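Local atomic coordinates of nicotinamidase (Saccharomyces cerevisiae, PDB entry 3V8E), a protein that catalyses the zinc-dependent deamidation of nicotinamide to nicotinate and ammonium, an early step of NAD(+) salvage that keeps nicotinamide from inhibiting SIR2. Residues I46-W52 against I117-G123. Coordinates in Å, arbitrary orientation, origin at the centre of the assembly. Residues are numbered along the deposited sequence.
Sequences IVVTRDW and IKIVDKG. With ZN (zinc ion), chain H.
Two extended parallel strands, 46-51 and edge strand 118-122, run 4.7 Å apart at 27° in the central sheet of the isochorismatase-type α/β fold, Val48 paired with Ile119 and Arg50 with Asp121. Hydrogen bonds run from Val48 N to Lys118 O (2.9 Å), Val120 N to Val48 O (2.9 Å), Arg50 N to Val120 O (3.0 Å), Lys122 N to Arg50 O (3.0 Å) and Trp52 N to Lys122 O (2.9 Å); a water bridges Ile46 O and Lys118 N. Val48 CG2 lies 3.8 Å from Ile119 CG1 (both chi1 m), packed against helix 106-115. Arg50 (m, t, m) leaves the same face and turns toward strand 118-122, NE 2.8 Å from Asp121 OD1 and NH2 3.1 Å from Asp121 OD2, a bidentate salt bridge; Ile119 CG2 covers one guanidinium face and the Trp52 ring (chi1 t) lies against Asp121 CG. On the opposite face Val47 CG1 meets Val120 CG2 (3.9 Å). Beyond them Lys122 (p, t, t, p) places NZ 2.6 Å from Asp51 OD1 in a salt bridge, while Asp51 OD2 binds zinc at 2.2 Å. Lys122 NZ forms a second salt bridge with Asp8; one carboxylate thus contacts both zinc and ammonium, placing the metal beside the probable Asp-Lys-Cys triad.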
ATOM      1  N   ILE A  46       4.359 -11.918   8.890  1.00 26.69           N
ATOM      2  CA  ILE A  46       4.237 -11.242   7.627  1.00 25.92           C
ATOM      3  C   ILE A  46       2.780 -10.816   7.443  1.00 25.14           C
ATOM      4  O   ILE A  46       1.864 -11.566   7.723  1.00 25.02           O
ATOM      5  CB  ILE A  46       4.658 -12.167   6.463  1.00 26.40           C
ATOM      6  CG1 ILE A  46       6.095 -12.678   6.690  1.00 26.97           C
ATOM      7  CG2 ILE A  46       4.474 -11.462   5.113  1.00 25.26           C
ATOM      8  CD1 ILE A  46       6.523 -13.755   5.724  1.00 27.68           C
ATOM      9  N   VAL A  47       2.562  -9.605   6.971  1.00 24.76           N
ATOM     10  CA  VAL A  47       1.215  -9.191   6.652  1.00 24.59           C
ATOM     11  C   VAL A  47       1.228  -8.747   5.205  1.00 24.27           C
ATOM     12  O   VAL A  47       2.119  -7.994   4.806  1.00 24.48           O
ATOM     13  CB  VAL A  47       0.760  -8.018   7.563  1.00 24.75           C
ATOM     14  CG1 VAL A  47      -0.616  -7.521   7.137  1.00 24.60           C
ATOM     15  CG2 VAL A  47       0.772  -8.423   9.041  1.00 24.19           C
ATOM     16  N   VAL A  48       0.283  -9.226   4.403  1.00 24.27           N
ATOM     17  CA  VAL A  48       0.131  -8.676   3.041  1.00 24.75           C
ATOM     18  C   VAL A  48      -1.102  -7.800   2.995  1.00 24.84           C
ATOM     19  O   VAL A  48      -2.080  -8.093   3.698  1.00 25.22           O
ATOM     20  CB  VAL A  48       0.060  -9.749   1.932  1.00 24.83           C
ATOM     21  CG1 VAL A  48       1.275 -10.659   2.003  1.00 25.14           C
ATOM     22  CG2 VAL A  48      -1.232 -10.550   2.015  1.00 24.67           C
ATOM     23  N   THR A  49      -1.052  -6.725   2.204  1.00 24.85           N
ATOM     24  CA  THR A  49      -2.183  -5.781   2.108  1.00 25.09           C
ATOM     25  C   THR A  49      -2.753  -5.780   0.689  1.00 25.91           C
ATOM     26  O   THR A  49      -2.041  -6.084  -0.261  1.00 26.94           O
ATOM     27  CB  THR A  49      -1.793  -4.328   2.476  1.00 24.48           C
ATOM     28  OG1 THR A  49      -1.074  -3.742   1.388  1.00 26.17           O
ATOM     29  CG2 THR A  49      -0.914  -4.261   3.711  1.00 23.65           C
ATOM     30  N   ARG A  50      -4.024  -5.418   0.548  1.00 26.48           N
ATOM     31  CA  ARG A  50      -4.665  -5.280  -0.763  1.00 27.07           C
ATOM     32  C   ARG A  50      -5.556  -4.049  -0.823  1.00 28.29           C
ATOM     33  O   ARG A  50      -6.301  -3.765   0.126  1.00 29.05           O
ATOM     34  CB  ARG A  50      -5.538  -6.490  -1.072  1.00 26.36           C
ATOM     35  CG  ARG A  50      -4.808  -7.809  -1.010  1.00 27.00           C
ATOM     36  CD  ARG A  50      -5.714  -8.944  -1.426  1.00 27.13           C
ATOM     37  NE  ARG A  50      -6.906  -8.974  -0.599  1.00 27.52           N
ATOM     38  CZ  ARG A  50      -7.791  -9.965  -0.598  1.00 28.55           C
ATOM     39  NH1 ARG A  50      -7.599 -11.002  -1.384  1.00 28.43           N
ATOM     40  NH2 ARG A  50      -8.873  -9.909   0.184  1.00 28.84           N
ATOM     41  N   ASP A  51      -5.502  -3.335  -1.938  1.00 28.63           N
ATOM     42  CA  ASP A  51      -6.568  -2.416  -2.265  1.00 29.97           C
ATOM     43  C   ASP A  51      -7.761  -3.253  -2.628  1.00 29.36           C
ATOM     44  O   ASP A  51      -7.642  -4.213  -3.375  1.00 30.76           O
ATOM     45  CB  ASP A  51      -6.195  -1.549  -3.442  1.00 33.36           C
ATOM     46  CG  ASP A  51      -5.712  -0.200  -3.032  1.00 37.22           C
ATOM     47  OD1 ASP A  51      -5.370  -0.003  -1.851  1.00 38.73           O
ATOM     48  OD2 ASP A  51      -5.681   0.690  -3.907  1.00 44.36           O
ATOM     49  N   TRP A  52      -8.916  -2.881  -2.105  1.00 28.73           N
ATOM     50  CA  TRP A  52     -10.105  -3.703  -2.203  1.00 28.41           C
ATOM     51  C   TRP A  52     -11.283  -2.804  -2.486  1.00 28.32           C
ATOM     52  O   TRP A  52     -12.138  -2.603  -1.631  1.00 28.50           O
ATOM     53  CB  TRP A  52     -10.267  -4.475  -0.884  1.00 27.73           C
ATOM     54  CG  TRP A  52     -11.103  -5.720  -0.984  1.00 27.98           C
ATOM     55  CD1 TRP A  52     -12.331  -5.970  -0.387  1.00 28.54           C
ATOM     56  CD2 TRP A  52     -10.792  -6.944  -1.734  1.00 28.32           C
ATOM     57  NE1 TRP A  52     -12.791  -7.225  -0.709  1.00 28.75           N
ATOM     58  CE2 TRP A  52     -11.921  -7.859  -1.515  1.00 28.83           C
ATOM     59  CE3 TRP A  52      -9.738  -7.357  -2.544  1.00 27.81           C
ATOM     60  CZ2 TRP A  52     -11.966  -9.117  -2.096  1.00 28.96           C
ATOM     61  CZ3 TRP A  52      -9.796  -8.629  -3.110  1.00 27.62           C
ATOM     62  CH2 TRP A  52     -10.881  -9.486  -2.886  1.00 28.28           C
ATOM     63  N   ILE A 117      -1.117 -16.487   5.657  1.00 31.28           N
ATOM     64  CA  ILE A 117      -0.587 -15.174   5.995  1.00 29.19           C
ATOM     65  C   ILE A 117      -1.730 -14.155   6.159  1.00 27.69           C
ATOM     66  O   ILE A 117      -2.704 -14.164   5.391  1.00 26.87           O
ATOM     67  CB  ILE A 117       0.459 -14.741   4.943  1.00 29.01           C
ATOM     68  CG1 ILE A 117       1.732 -15.576   5.120  1.00 30.15           C
ATOM     69  CG2 ILE A 117       0.766 -13.252   5.027  1.00 27.51           C
ATOM     70  CD1 ILE A 117       2.692 -15.539   3.943  1.00 30.77           C
ATOM     71  N   LYS A 118      -1.609 -13.297   7.172  1.00 26.31           N
ATOM     72  CA  LYS A 118      -2.608 -12.272   7.445  1.00 25.43           C
ATOM     73  C   LYS A 118      -2.772 -11.325   6.250  1.00 24.95           C
ATOM     74  O   LYS A 118      -1.771 -10.809   5.729  1.00 25.01           O
ATOM     75  CB  LYS A 118      -2.205 -11.508   8.704  1.00 25.21           C
ATOM     76  CG  LYS A 118      -3.052 -10.301   9.061  1.00 24.39           C
ATOM     77  CD  LYS A 118      -4.419 -10.709   9.565  1.00 24.14           C
ATOM     78  CE  LYS A 118      -5.182  -9.514  10.115  1.00 23.54           C
ATOM     79  NZ  LYS A 118      -6.527  -9.944  10.548  1.00 23.51           N
ATOM     80  N   ILE A 119      -4.020 -11.124   5.816  1.00 24.34           N
ATOM     81  CA  ILE A 119      -4.362 -10.148   4.770  1.00 24.00           C
ATOM     82  C   ILE A 119      -5.083  -8.919   5.387  1.00 24.17           C
ATOM     83  O   ILE A 119      -6.049  -9.079   6.120  1.00 24.80           O
ATOM     84  CB  ILE A 119      -5.292 -10.769   3.687  1.00 23.80           C
ATOM     85  CG1 ILE A 119      -4.648 -11.981   3.030  1.00 24.46           C
ATOM     86  CG2 ILE A 119      -5.651  -9.754   2.605  1.00 23.20           C
ATOM     87  CD1 ILE A 119      -5.589 -12.775   2.135  1.00 24.69           C
ATOM     88  N   VAL A 120      -4.644  -7.708   5.065  1.00 23.99           N
ATOM     89  CA  VAL A 120      -5.377  -6.498   5.442  1.00 24.15           C
ATOM     90  C   VAL A 120      -5.888  -5.792   4.183  1.00 24.81           C
ATOM     91  O   VAL A 120      -5.094  -5.358   3.342  1.00 24.44           O
ATOM     92  CB  VAL A 120      -4.512  -5.521   6.280  1.00 23.86           C
ATOM     93  CG1 VAL A 120      -5.203  -4.170   6.435  1.00 23.80           C
ATOM     94  CG2 VAL A 120      -4.215  -6.099   7.649  1.00 23.59           C
ATOM     95  N   ASP A 121      -7.209  -5.669   4.056  1.00 25.69           N
ATOM     96  CA  ASP A 121      -7.798  -4.947   2.939  1.00 26.23           C
ATOM     97  C   ASP A 121      -8.048  -3.487   3.322  1.00 27.33           C
ATOM     98  O   ASP A 121      -8.504  -3.189   4.423  1.00 29.13           O
ATOM     99  CB  ASP A 121      -9.105  -5.582   2.523  1.00 26.73           C
ATOM    100  CG  ASP A 121      -8.939  -7.007   2.028  1.00 28.98           C
ATOM    101  OD1 ASP A 121      -7.907  -7.379   1.410  1.00 28.53           O
ATOM    102  OD2 ASP A 121      -9.884  -7.780   2.246  1.00 31.59           O
ATOM    103  N   LYS A 122      -7.745  -2.576   2.411  1.00 26.70           N
ATOM    104  CA  LYS A 122      -8.064  -1.184   2.593  1.00 25.99           C
ATOM    105  C   LYS A 122      -8.836  -0.685   1.363  1.00 25.54           C
ATOM    106  O   LYS A 122      -8.904  -1.368   0.347  1.00 24.82           O
ATOM    107  CB  LYS A 122      -6.768  -0.409   2.778  1.00 26.58           C
ATOM    108  CG  LYS A 122      -5.820  -0.472   1.581  1.00 26.83           C
ATOM    109  CD  LYS A 122      -4.434  -0.012   1.999  1.00 27.15           C
ATOM    110  CE  LYS A 122      -3.444  -0.103   0.860  1.00 27.86           C
ATOM    111  NZ  LYS A 122      -3.731   0.986  -0.103  1.00 29.04           N
ATOM    112  N   GLY A 123      -9.415   0.502   1.453  1.00 25.15           N
ATOM    113  CA  GLY A 123      -9.997   1.128   0.280  1.00 25.34           C
ATOM    114  C   GLY A 123     -11.377   0.644  -0.109  1.00 25.66           C
ATOM    115  O   GLY A 123     -11.882   1.003  -1.168  1.00 25.49           O
TER
HETATM  116 ZN    ZN H 300      -6.131   2.603  -4.894  1.00 84.02          ZN
HETATM  117  O   HOH W   1       0.452 -13.449   9.085  1.00 31.47           O